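Local coordinates for protein metal-independent carbonic anhydrase (Nostoc sp. PCC 7120 = FACHB-418, PDB 7C5W) that catalyses the hydration of carbon dioxide to bicarbonate without a metal cofactor, working as a homotetramer built as a dimer of dimers, at residues I24-V29 against A124-T129; V74-T79 against L95-G100; T132-G137 against T154-K159. All coordinates share one frame; numbering follows the deposited sequence.

From the N terminus, residues 24-29 open the long helix 26-50, and their partner comes only at 124-129; interaction 1 therefore closes a large loop that includes both N-terminal helices. Interaction 2 lies wholly within that loop, returning helix 91-99 to strand 75-77 at the hydrogencarbonate site. Interaction 3 begins after interaction 1 has closed and zips the hairpin of strands 132-143 and 148-159, so no two contacts cross. Interactions 1 and 3 touch, their centres about 7 Å apart, through neighbouring strands 116-128 and 132-143 and via the helix start packing on the hairpin. Interaction 2 stands about 23 Å from interaction 1, centre to centre. All three reach one sheet, with 75-77 and 116-128 outermost within the chain.

Interaction 1. Residues I24-V29 against A124-T129; sequences ITESEV and AAIFIT
I128 carries most of this contact, reaching from its strand to the turn that leads into helix 26-50. Its CG2, anti to the backbone N (CG1 has chi1 -58°), rests 3.4 Å from I24 O. The other branch runs on extended, and its CD1 lies against the start of the helix, 3.8 Å from E26 N and 4.0 Å from T25 C. I126, two residues back on the same face of the strand, adds a looser touch: its CD1 approaches E26 OE1 at 4.5 Å. The contact is thus isoleucine branches against mainly backbone atoms.

That backbone is held by a pair of reciprocal bonds. E28 N donates to T25 OG1 (3.2 Å, nearly straight at 168°), and T25 N donates to E28 OE1 at 2.9 Å, reaching the carboxylate from its anti side, 28° out of plane. The other carboxylate oxygen, OE2, forms a salt bridge with K159, tying the helix start to the neighbouring hairpin. Further out, I24 and V29 pack on A133, while I126, F127 and I128 also pair in a parallel ladder with a strand of the second subunit, so the sheet continues across that interface. The T25-E28 pair is a capping box at the N terminus of a long helix that lies across a beta sheet, an arrangement consistent with the NTF2-like alpha-plus-beta fold.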
loop_
_atom_site.group_PDB
_atom_site.type_symbol
_atom_site.label_atom_id
_atom_site.label_comp_id
_atom_site.label_asym_id
_atom_site.label_seq_id
_atom_site.Cartn_x
_atom_site.Cartn_y
_atom_site.Cartn_z
ATOM N N ILE A 24 3.436 -6.829 5.813
ATOM C CA ILE A 24 3.137 -8.148 6.429
ATOM C C ILE A 24 4.024 -9.204 5.761
ATOM O O ILE A 24 4.178 -9.161 4.521
ATOM C CB ILE A 24 1.632 -8.466 6.286
ATOM C CG1 ILE A 24 0.768 -7.445 7.030
ATOM C CG2 ILE A 24 1.336 -9.891 6.734
ATOM C CD1 ILE A 24 -0.712 -7.524 6.721
ATOM N N THR A 25 4.572 -10.123 6.556
ATOM C CA THR A 25 5.297 -11.337 6.093
ATOM C C THR A 25 4.337 -12.527 6.100
ATOM O O THR A 25 3.326 -12.470 6.825
ATOM C CB THR A 25 6.479 -11.682 7.009
ATOM O OG1 THR A 25 5.905 -12.171 8.225
ATOM C CG2 THR A 25 7.392 -10.504 7.278
ATOM N N GLU A 26 4.682 -13.569 5.348
ATOM C CA GLU A 26 3.940 -14.849 5.288
ATOM C C GLU A 26 3.725 -15.382 6.709
ATOM O O GLU A 26 2.595 -15.803 7.008
ATOM C CB GLU A 26 4.697 -15.847 4.413
ATOM C CG GLU A 26 3.966 -17.163 4.234
ATOM C CD GLU A 26 4.565 -18.063 3.169
ATOM O OE1 GLU A 26 3.834 -18.961 2.680
ATOM O OE2 GLU A 26 5.758 -17.850 2.823
ATOM N N SER A 27 4.765 -15.367 7.546
ATOM C CA SER A 27 4.756 -15.992 8.894
ATOM C C SER A 27 3.780 -15.237 9.814
ATOM O O SER A 27 3.079 -15.903 10.596
ATOM C CB SER A 27 6.150 -16.081 9.477
ATOM O OG SER A 27 6.582 -14.817 9.956
ATOM N N GLU A 28 3.736 -13.907 9.724
ATOM C CA GLU A 28 2.740 -13.049 10.420
ATOM C C GLU A 28 1.309 -13.451 10.025
ATOM O O GLU A 28 0.434 -13.457 10.908
ATOM C CB GLU A 28 2.973 -11.578 10.077
ATOM C CG GLU A 28 4.107 -10.932 10.854
ATOM C CD GLU A 28 4.400 -9.498 10.436
ATOM O OE1 GLU A 28 4.152 -9.158 9.264
ATOM O OE2 GLU A 28 4.871 -8.719 11.276
ATOM N N VAL A 29 1.065 -13.755 8.748
ATOM C CA VAL A 29 -0.287 -14.134 8.248
ATOM C C VAL A 29 -0.669 -15.486 8.857
ATOM O O VAL A 29 -1.797 -15.608 9.371
ATOM C CB VAL A 29 -0.350 -14.186 6.710
ATOM C CG1 VAL A 29 -1.674 -14.755 6.229
ATOM C CG2 VAL A 29 -0.102 -12.824 6.090
ATOM N N ALA A 124 -5.469 -22.190 0.207
ATOM C CA ALA A 124 -5.377 -22.432 -1.246
ATOM C C ALA A 124 -4.440 -21.383 -1.855
ATOM O O ALA A 124 -3.748 -21.713 -2.827
ATOM C CB ALA A 124 -6.755 -22.385 -1.861
ATOM N N ALA A 125 -4.421 -20.163 -1.305
ATOM C CA ALA A 125 -3.642 -19.026 -1.849
ATOM C C ALA A 125 -3.544 -17.893 -0.828
ATOM O O ALA A 125 -4.471 -17.726 -0.013
ATOM C CB ALA A 125 -4.267 -18.541 -3.132
ATOM N N ILE A 126 -2.460 -17.127 -0.909
ATOM C CA ILE A 126 -2.186 -15.935 -0.055
ATOM C C ILE A 126 -1.777 -14.786 -0.979
ATOM O O ILE A 126 -0.960 -15.016 -1.889
ATOM C CB ILE A 126 -1.097 -16.258 0.988
ATOM C CG1 ILE A 126 -1.498 -17.443 1.866
ATOM C CG2 ILE A 126 -0.733 -15.035 1.821
ATOM C CD1 ILE A 126 -0.478 -17.785 2.929
ATOM N N PHE A 127 -2.323 -13.592 -0.765
ATOM C CA PHE A 127 -1.934 -12.374 -1.524
ATOM C C PHE A 127 -1.541 -11.303 -0.506
ATOM O O PHE A 127 -2.384 -10.835 0.268
ATOM C CB PHE A 127 -3.041 -11.979 -2.506
ATOM C CG PHE A 127 -2.590 -11.133 -3.669
ATOM C CD1 PHE A 127 -2.015 -9.887 -3.463
ATOM C CD2 PHE A 127 -2.773 -11.563 -4.973
ATOM C CE1 PHE A 127 -1.639 -9.093 -4.536
ATOM C CE2 PHE A 127 -2.374 -10.778 -6.044
ATOM C CZ PHE A 127 -1.811 -9.545 -5.828
ATOM N N ILE A 128 -0.250 -10.984 -0.458
ATOM C CA ILE A 128 0.284 -9.864 0.359
ATOM C C ILE A 128 0.415 -8.654 -0.559
ATOM O O ILE A 128 1.246 -8.700 -1.485
ATOM C CB ILE A 128 1.607 -10.266 1.025
ATOM C CG1 ILE A 128 1.422 -11.499 1.910
ATOM C CG2 ILE A 128 2.207 -9.101 1.795
ATOM C CD1 ILE A 128 2.719 -12.034 2.466
ATOM N N THR A 129 -0.418 -7.644 -0.314
ATOM C CA THR A 129 -0.503 -6.367 -1.072
ATOM C C THR A 129 0.243 -5.266 -0.326
ATOM O O THR A 129 -0.102 -4.096 -0.539
ATOM C CB THR A 129 -1.961 -5.916 -1.211
ATOM O OG1 THR A 129 -2.436 -5.610 0.101
ATOM C CG2 THR A 129 -2.852 -6.967 -1.826
#

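Interaction 2. Residues V74-T79 against L95-G100; sequences VLFKPT and LAYFVG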
loop_
_atom_site.group_PDB
_atom_site.type_symbol
_atom_site.label_atom_id
_atom_site.label_comp_id
_atom_site.label_asym_id
_atom_site.label_seq_id
_atom_site.Cartn_x
_atom_site.Cartn_y
_atom_site.Cartn_z
ATOM N N VAL A 74 -16.077 -3.446 9.684
ATOM C CA VAL A 74 -15.366 -4.678 9.246
ATOM C C VAL A 74 -16.262 -5.402 8.238
ATOM O O VAL A 74 -17.489 -5.463 8.467
ATOM C CB VAL A 74 -15.019 -5.577 10.439
ATOM C CG1 VAL A 74 -14.438 -6.905 9.976
ATOM C CG2 VAL A 74 -14.083 -4.867 11.404
ATOM N N LEU A 75 -15.670 -5.908 7.156
ATOM C CA LEU A 75 -16.402 -6.665 6.111
ATOM C C LEU A 75 -16.497 -8.131 6.559
ATOM O O LEU A 75 -15.693 -8.979 6.095
ATOM C CB LEU A 75 -15.683 -6.497 4.774
ATOM C CG LEU A 75 -15.844 -5.136 4.094
ATOM C CD1 LEU A 75 -15.409 -3.992 5.000
ATOM C CD2 LEU A 75 -15.057 -5.110 2.790
ATOM N N PHE A 76 -17.453 -8.404 7.454
ATOM C CA PHE A 76 -17.656 -9.716 8.117
ATOM C C PHE A 76 -18.977 -10.331 7.643
ATOM O O PHE A 76 -20.071 -9.852 8.039
ATOM C CB PHE A 76 -17.603 -9.538 9.634
ATOM C CG PHE A 76 -17.622 -10.814 10.433
ATOM C CD1 PHE A 76 -17.250 -12.021 9.859
ATOM C CD2 PHE A 76 -17.972 -10.801 11.777
ATOM C CE1 PHE A 76 -17.257 -13.189 10.606
ATOM C CE2 PHE A 76 -17.979 -11.971 12.518
ATOM C CZ PHE A 76 -17.616 -13.162 11.936
ATOM N N LYS A 77 -18.885 -11.350 6.788
ATOM C CA LYS A 77 -20.043 -12.211 6.435
ATOM C C LYS A 77 -19.805 -13.570 7.080
ATOM O O LYS A 77 -19.071 -14.399 6.541
ATOM C CB LYS A 77 -20.253 -12.285 4.920
ATOM C CG LYS A 77 -21.540 -12.991 4.505
ATOM C CD LYS A 77 -21.323 -14.460 4.224
ATOM C CE LYS A 77 -22.403 -15.376 4.752
ATOM N NZ LYS A 77 -21.907 -16.769 4.844
ATOM N N PRO A 78 -20.376 -13.804 8.288
ATOM C CA PRO A 78 -20.182 -15.060 9.017
ATOM C C PRO A 78 -20.825 -16.273 8.320
ATOM O O PRO A 78 -21.757 -16.094 7.552
ATOM C CB PRO A 78 -20.847 -14.799 10.377
ATOM C CG PRO A 78 -20.977 -13.293 10.457
ATOM C CD PRO A 78 -21.215 -12.857 9.029
ATOM N N THR A 79 -20.301 -17.474 8.580
ATOM C CA THR A 79 -20.779 -18.751 7.979
ATOM C C THR A 79 -22.305 -18.856 8.117
ATOM O O THR A 79 -22.971 -18.976 7.065
ATOM C CB THR A 79 -20.118 -19.978 8.620
ATOM O OG1 THR A 79 -18.724 -19.733 8.810
ATOM C CG2 THR A 79 -20.303 -21.226 7.790
ATOM N N LEU A 95 -19.811 -9.932 18.051
ATOM C CA LEU A 95 -20.037 -10.532 19.391
ATOM C C LEU A 95 -21.291 -11.416 19.354
ATOM O O LEU A 95 -21.205 -12.623 19.699
ATOM C CB LEU A 95 -20.201 -9.399 20.406
ATOM C CG LEU A 95 -20.261 -9.840 21.863
ATOM C CD1 LEU A 95 -19.016 -10.635 22.232
ATOM C CD2 LEU A 95 -20.430 -8.636 22.779
ATOM N N ALA A 96 -22.412 -10.833 18.936
ATOM C CA ALA A 96 -23.722 -11.507 18.855
ATOM C C ALA A 96 -23.554 -12.814 18.070
ATOM O O ALA A 96 -24.039 -13.859 18.529
ATOM C CB ALA A 96 -24.722 -10.583 18.212
ATOM N N TYR A 97 -22.883 -12.776 16.920
ATOM C CA TYR A 97 -22.739 -13.974 16.058
ATOM C C TYR A 97 -22.092 -15.102 16.866
ATOM O O TYR A 97 -22.529 -16.261 16.743
ATOM C CB TYR A 97 -21.925 -13.689 14.797
ATOM C CG TYR A 97 -21.607 -14.943 14.027
ATOM C CD1 TYR A 97 -22.581 -15.582 13.281
ATOM C CD2 TYR A 97 -20.355 -15.534 14.102
ATOM C CE1 TYR A 97 -22.314 -16.760 12.603
ATOM C CE2 TYR A 97 -20.067 -16.707 13.421
ATOM C CZ TYR A 97 -21.050 -17.321 12.666
ATOM O OH TYR A 97 -20.783 -18.471 11.983
ATOM N N PHE A 98 -21.072 -14.774 17.659
ATOM C CA PHE A 98 -20.191 -15.769 18.324
ATOM C C PHE A 98 -20.851 -16.329 19.589
ATOM O O PHE A 98 -20.737 -17.556 19.803
ATOM C CB PHE A 98 -18.809 -15.168 18.590
ATOM C CG PHE A 98 -17.936 -15.144 17.360
ATOM C CD1 PHE A 98 -17.621 -16.320 16.698
ATOM C CD2 PHE A 98 -17.468 -13.948 16.842
ATOM C CE1 PHE A 98 -16.842 -16.301 15.556
ATOM C CE2 PHE A 98 -16.690 -13.933 15.698
ATOM C CZ PHE A 98 -16.376 -15.108 15.061
ATOM N N VAL A 99 -21.527 -15.480 20.369
ATOM C CA VAL A 99 -21.978 -15.804 21.757
ATOM C C VAL A 99 -23.482 -15.538 21.939
ATOM O O VAL A 99 -23.979 -15.821 23.027
ATOM C CB VAL A 99 -21.155 -15.013 22.791
ATOM C CG1 VAL A 99 -19.675 -15.332 22.711
ATOM C CG2 VAL A 99 -21.385 -13.518 22.672
ATOM N N GLY A 100 -24.180 -15.005 20.935
ATOM C CA GLY A 100 -25.614 -14.648 21.027
ATOM C C GLY A 100 -25.881 -13.604 22.103
ATOM O O GLY A 100 -25.054 -12.681 22.259
#
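Y97 lays its ring against P78, and following the tyrosine outward from CB traces most of the contact. The first torsion puts CG anti to the backbone N (chi1 172°), sending the ring from helix 91-99 toward the 74-79 segment. CG already meets the proline, with P78 CB 3.7 Å away. Further along, one side of the ring comes closer still, Y97 CE1 standing 3.3 Å from P78 CB. This is a tight CH-pi contact: P78 CB sits over the ring centre, only 12° off the normal. At the other long edge of the ring, Y97 CD2 lies over the face of F98 and 4.2 Å from F76 CZ, which approaches from the same side of the tyrosine plane as P78 CB. The F76 edge points toward the Y97 face in an offset edge-to-face pair, planes at 81°. P78 serves both rings, since its CG covers the centre of one F76 face. F76 CZ comes within 3.9 Å of F98 CZ, the two planes close to parallel but displaced, with little of one ring over the other.

At the end, Y97 OH passes T79, 3.7 Å from T79 CB. Its weak hydrogen bond comes from L80 N. T79 OG1 has its own partner in S172 OG on strand 165-173, while H170 of that strand stacks on F76 and F111 meets the Y97 ring. The aromatic cluster of F76, Y97 and F98 borders the hydrogencarbonate site, to which T79 and Y97 contribute, and is likely to help shape it.

Interaction 3. Residues T132-G137 against T154-K159; sequences TATTMG and TWQFLK
W155 meets T135 at the edge of its indole, where T135 OG1 lies in the ring plane, 3.7 Å from W155 CE3. One face of the indole carries F157 CZ, offset toward the rim. W36 packs edge-to-face with the same indole and H170 meets it at a slant, whereas the F157 ring has A133 O 3.8 Å from its CD2.

The backbone carrying these rings pairs in a regular antiparallel ladder. A133 and F157 form one hydrogen-bonded pair, F157 N reaching A133 O at 2.8 Å and 171°; T135 and W155 form the next, with T135 N to W155 O at 2.9 Å. The non-hydrogen-bonded pairs that alternate with them, T132-L158, T134-Q156 and M136-T154, send their side chains to the other face. There Q156, extended beyond CG, lays its CG 3.6 Å from T134 OG1, and T132 CG2 packs on L158 CD1 at 3.6 Å. This face meets the third subunit: the amide of Q156 bonds through NE2 to T134 OG1 of that subunit, T134 OG1 here bonds to OE1 of its Q156, and T154 OG1 to ND1 of its H171. An alanine in place of Q156 would probably leave T134 of the third subunit without its amide partner and open a gap beside T134 of the same chain.

The face bearing A133, T135, W155 and F157 turns inward, onto V29, A32 and Q33 of helix 26-50, and the hairpin sits in the sheet with strand 116-128 beside 132-143 and strand 165-173 beside 148-159.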
loop_
_atom_site.group_PDB
_atom_site.type_symbol
_atom_site.label_atom_id
_atom_site.label_comp_id
_atom_site.label_asym_id
_atom_site.label_seq_id
_atom_site.Cartn_x
_atom_site.Cartn_y
_atom_site.Cartn_z
ATOM N N THR A 132 -1.475 -4.925 3.802
ATOM C CA THR A 132 -2.548 -5.922 4.032
ATOM C C THR A 132 -2.143 -7.247 3.396
ATOM O O THR A 132 -1.166 -7.276 2.626
ATOM C CB THR A 132 -3.910 -5.450 3.508
ATOM O OG1 THR A 132 -3.935 -5.624 2.094
ATOM C CG2 THR A 132 -4.214 -4.012 3.858
ATOM N N ALA A 133 -2.875 -8.299 3.741
ATOM C CA ALA A 133 -2.672 -9.680 3.262
ATOM C C ALA A 133 -4.024 -10.401 3.289
ATOM O O ALA A 133 -4.713 -10.343 4.325
ATOM C CB ALA A 133 -1.633 -10.367 4.115
ATOM N N THR A 134 -4.403 -11.005 2.164
ATOM C CA THR A 134 -5.656 -11.779 2.005
ATOM C C THR A 134 -5.282 -13.260 1.943
ATOM O O THR A 134 -4.268 -13.575 1.309
ATOM C CB THR A 134 -6.428 -11.273 0.784
ATOM O OG1 THR A 134 -6.482 -9.854 0.882
ATOM C CG2 THR A 134 -7.835 -11.815 0.691
ATOM N N THR A 135 -6.037 -14.119 2.631
ATOM C CA THR A 135 -5.928 -15.600 2.538
ATOM C C THR A 135 -7.277 -16.140 2.067
ATOM O O THR A 135 -8.303 -15.545 2.430
ATOM C CB THR A 135 -5.514 -16.244 3.867
ATOM O OG1 THR A 135 -6.597 -16.170 4.802
ATOM C CG2 THR A 135 -4.270 -15.609 4.451
ATOM N N MET A 136 -7.262 -17.184 1.238
ATOM C CA MET A 136 -8.474 -17.936 0.836
ATOM C C MET A 136 -8.143 -19.419 0.935
ATOM O O MET A 136 -7.008 -19.805 0.581
ATOM C CB MET A 136 -8.933 -17.604 -0.588
ATOM C CG MET A 136 -10.141 -18.405 -1.021
ATOM S SD MET A 136 -10.833 -17.876 -2.618
ATOM C CE MET A 136 -11.769 -16.442 -2.097
ATOM N N GLY A 137 -9.101 -20.203 1.418
ATOM C CA GLY A 137 -8.970 -21.664 1.526
ATOM C C GLY A 137 -10.042 -22.262 2.412
ATOM O O GLY A 137 -11.104 -21.633 2.596
ATOM N N THR A 154 -12.342 -16.592 3.443
ATOM C CA THR A 154 -11.464 -15.463 3.046
ATOM C C THR A 154 -11.250 -14.533 4.245
ATOM O O THR A 154 -12.253 -14.098 4.808
ATOM C CB THR A 154 -12.065 -14.686 1.875
ATOM O OG1 THR A 154 -12.194 -15.629 0.817
ATOM C CG2 THR A 154 -11.219 -13.507 1.448
ATOM N N TRP A 155 -9.992 -14.270 4.615
ATOM C CA TRP A 155 -9.579 -13.231 5.604
ATOM C C TRP A 155 -8.791 -12.123 4.895
ATOM O O TRP A 155 -8.047 -12.437 3.942
ATOM C CB TRP A 155 -8.691 -13.822 6.694
ATOM C CG TRP A 155 -9.403 -14.438 7.852
ATOM C CD1 TRP A 155 -10.361 -13.870 8.635
ATOM C CD2 TRP A 155 -9.139 -15.734 8.410
ATOM N NE1 TRP A 155 -10.727 -14.736 9.628
ATOM C CE2 TRP A 155 -9.998 -15.885 9.516
ATOM C CE3 TRP A 155 -8.261 -16.774 8.084
ATOM C CZ2 TRP A 155 -10.017 -17.046 10.287
ATOM C CZ3 TRP A 155 -8.276 -17.917 8.852
ATOM C CH2 TRP A 155 -9.142 -18.048 9.938
ATOM N N GLN A 156 -8.897 -10.885 5.373
ATOM C CA GLN A 156 -7.926 -9.814 5.028
ATOM C C GLN A 156 -7.390 -9.220 6.331
ATOM O O GLN A 156 -8.198 -8.816 7.157
ATOM C CB GLN A 156 -8.556 -8.739 4.147
ATOM C CG GLN A 156 -7.541 -7.753 3.581
ATOM C CD GLN A 156 -8.184 -6.676 2.739
ATOM O OE1 GLN A 156 -7.517 -5.809 2.183
ATOM N NE2 GLN A 156 -9.496 -6.710 2.639
ATOM N N PHE A 157 -6.072 -9.226 6.504
ATOM C CA PHE A 157 -5.375 -8.665 7.681
ATOM C C PHE A 157 -4.764 -7.315 7.311
ATOM O O PHE A 157 -4.129 -7.210 6.245
ATOM C CB PHE A 157 -4.311 -9.643 8.171
ATOM C CG PHE A 157 -4.884 -10.963 8.618
ATOM C CD1 PHE A 157 -5.412 -11.110 9.894
ATOM C CD2 PHE A 157 -4.933 -12.042 7.748
ATOM C CE1 PHE A 157 -5.954 -12.322 10.296
ATOM C CE2 PHE A 157 -5.468 -13.253 8.156
ATOM C CZ PHE A 157 -5.981 -13.389 9.426
ATOM N N LEU A 158 -4.985 -6.316 8.162
ATOM C CA LEU A 158 -4.275 -5.011 8.121
ATOM C C LEU A 158 -3.312 -4.926 9.317
ATOM O O LEU A 158 -3.721 -5.257 10.446
ATOM C CB LEU A 158 -5.316 -3.890 8.145
ATOM C CG LEU A 158 -4.765 -2.469 8.198
ATOM C CD1 LEU A 158 -4.000 -2.142 6.937
ATOM C CD2 LEU A 158 -5.890 -1.464 8.387
ATOM N N LYS A 159 -2.063 -4.543 9.064
ATOM C CA LYS A 159 -1.028 -4.315 10.109
ATOM C C LYS A 159 -1.195 -2.880 10.616
ATOM O O LYS A 159 -0.948 -1.939 9.822
ATOM C CB LYS A 159 0.361 -4.570 9.520
ATOM C CG LYS A 159 1.522 -4.477 10.498
ATOM C CD LYS A 159 2.781 -5.050 9.900
ATOM C CE LYS A 159 3.798 -5.501 10.920
ATOM N NZ LYS A 159 4.748 -6.483 10.345
#